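Local coordinates for mitochondrial RNA-binding protein 2 (Trypanosoma brucei, PDB 2GIA), which binds guide RNA together with its partner MRP1, forming a complex that acts as an RNA matchmaker in mitochondrial RNA editing, at the interface of chains A and B. Numbering follows the deposited sequence. Chains: chain A, mitochondrial RNA-binding protein 2; chain B, mitochondrial RNA-binding protein 1.

The interface of chains A and B. Residues chain A 185-186, 189-191; chain B 11, 145, 150.
B:Pro11 lays its CB over the centre of the A:Phe190 ring, 3.8 Å from the centroid, a CH-pi contact in which the pyrrolidine covers one face of the phenyl. The neighbouring CG of the same proline rests against the backbone of A:Gly189. On the side of A:Phe190 toward B:Glu145, CD1 packs on the glutamate CG, 3.9 Å away. That methylene also meets CE1 of A:His185, whose ring carries CB of A:Phe190 over one face, toward its rim, so aliphatic and aromatic surfaces run on from the proline to the imidazole.

Outward from there the contact turns polar. A:His185 has CG anti to the backbone N (chi1 -171°), which sends the imidazole toward chain B. NE2 of A:His185 donates to the carboxylate OE2 of B:Glu145 at 2.9 Å in a bent bond (141° at the hydrogen); the acceptor lies near the ring plane, but the donor stands above the carboxylate plane. From the same face of that plane comes NH2 of B:Arg150, 2.8 Å from OE2 of B:Glu145, in a salt bridge within chain B. NE of B:Arg150 donates to OE1 of B:Glu145 in a nearly straight bond, and this side-on, two-nitrogen grip should fix the carboxylate's rotation and present it to the histidine.

A bend at chi3 (-62°) turns the guanidinium so that NH1 of B:Arg150 can donate to the phenol OH of A:Tyr186 at 3.0 Å, with the tyrosine ring perpendicular to the guanidinium plane. A:Ala191 places its methyl over one guanidinium face, toward the rim. Water 1 links OE1 of B:Glu145 to the carbonyl O of A:Phe190, 2.9 Å from the latter.

In the MRP1/MRP2 complex, the C-terminal end of chain A helix 170-188 and the segment just after it thus meet both the C-terminal helices of MRP1, 130-145 and 149-153, and the N-terminal residue preceding its strand 12-17.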
loop_
_atom_site.group_PDB
_atom_site.type_symbol
_atom_site.label_atom_id
_atom_site.label_comp_id
_atom_site.label_asym_id
_atom_site.label_seq_id
_atom_site.Cartn_x
_atom_site.Cartn_y
_atom_site.Cartn_z
ATOM N N HIS A 185 3.614 -6.927 -6.091
ATOM C CA HIS A 185 4.364 -5.648 -6.128
ATOM C C HIS A 185 5.859 -5.919 -6.342
ATOM O O HIS A 185 6.507 -5.342 -7.228
ATOM C CB HIS A 185 4.187 -4.914 -4.777
ATOM C CG HIS A 185 4.721 -3.507 -4.759
ATOM N ND1 HIS A 185 3.997 -2.441 -5.253
ATOM C CD2 HIS A 185 5.863 -2.986 -4.262
ATOM C CE1 HIS A 185 4.666 -1.321 -5.042
ATOM N NE2 HIS A 185 5.805 -1.622 -4.448
ATOM N N TYR A 186 6.425 -6.786 -5.522
ATOM C CA TYR A 186 7.850 -7.058 -5.630
ATOM C C TYR A 186 8.177 -7.855 -6.874
ATOM O O TYR A 186 9.177 -7.567 -7.553
ATOM C CB TYR A 186 8.372 -7.796 -4.382
ATOM C CG TYR A 186 8.580 -6.865 -3.203
ATOM C CD1 TYR A 186 9.850 -6.390 -2.883
ATOM C CD2 TYR A 186 7.500 -6.390 -2.488
ATOM C CE1 TYR A 186 10.035 -5.447 -1.870
ATOM C CE2 TYR A 186 7.668 -5.396 -1.464
ATOM C CZ TYR A 186 8.946 -4.944 -1.180
ATOM O OH TYR A 186 9.154 -3.918 -0.286
ATOM N N GLY A 189 8.662 -5.794 -10.026
ATOM C CA GLY A 189 9.825 -4.961 -10.191
ATOM C C GLY A 189 9.760 -3.621 -9.489
ATOM O O GLY A 189 10.699 -2.862 -9.607
ATOM N N PHE A 190 8.691 -3.350 -8.731
ATOM C CA PHE A 190 8.563 -2.063 -8.057
ATOM C C PHE A 190 9.566 -1.751 -6.957
ATOM O O PHE A 190 9.644 -0.607 -6.508
ATOM C CB PHE A 190 7.134 -1.895 -7.512
ATOM C CG PHE A 190 6.122 -1.587 -8.586
ATOM C CD1 PHE A 190 6.123 -0.332 -9.211
ATOM C CD2 PHE A 190 5.193 -2.540 -8.989
ATOM C CE1 PHE A 190 5.201 -0.045 -10.219
ATOM C CE2 PHE A 190 4.263 -2.251 -10.011
ATOM C CZ PHE A 190 4.278 -1.010 -10.610
ATOM N N ALA A 191 10.338 -2.734 -6.506
ATOM C CA ALA A 191 11.304 -2.423 -5.445
ATOM C C ALA A 191 12.709 -2.376 -5.982
ATOM O O ALA A 191 13.628 -2.189 -5.204
ATOM C CB ALA A 191 11.229 -3.446 -4.266
ATOM N N PRO B 11 9.231 -1.559 -14.167
ATOM C CA PRO B 11 8.232 -2.474 -13.628
ATOM C C PRO B 11 7.184 -2.557 -14.744
ATOM O O PRO B 11 6.873 -1.514 -15.364
ATOM C CB PRO B 11 7.659 -1.705 -12.431
ATOM C CG PRO B 11 8.800 -0.841 -11.967
ATOM C CD PRO B 11 9.427 -0.384 -13.300
ATOM N N GLU B 145 4.638 4.360 -5.875
ATOM C CA GLU B 145 6.094 4.430 -6.069
ATOM C C GLU B 145 6.518 5.622 -6.917
ATOM O O GLU B 145 7.696 5.875 -7.075
ATOM C CB GLU B 145 6.599 3.154 -6.783
ATOM C CG GLU B 145 6.425 1.823 -5.969
ATOM C CD GLU B 145 7.210 1.745 -4.671
ATOM O OE1 GLU B 145 8.283 2.383 -4.536
ATOM O OE2 GLU B 145 6.756 0.988 -3.771
ATOM N N ARG B 150 11.034 5.463 -2.165
ATOM C CA ARG B 150 11.891 4.293 -1.962
ATOM C C ARG B 150 13.330 4.564 -2.386
ATOM O O ARG B 150 14.260 4.295 -1.625
ATOM C CB ARG B 150 11.310 3.048 -2.691
ATOM C CG ARG B 150 12.034 1.706 -2.338
ATOM C CD ARG B 150 11.491 0.542 -3.218
ATOM N NE ARG B 150 10.067 0.307 -3.004
ATOM C CZ ARG B 150 9.553 -0.605 -2.168
ATOM N NH1 ARG B 150 10.337 -1.404 -1.434
ATOM N NH2 ARG B 150 8.239 -0.736 -2.073
HETATM O O HOH W 1 10.350 2.197 -6.401
#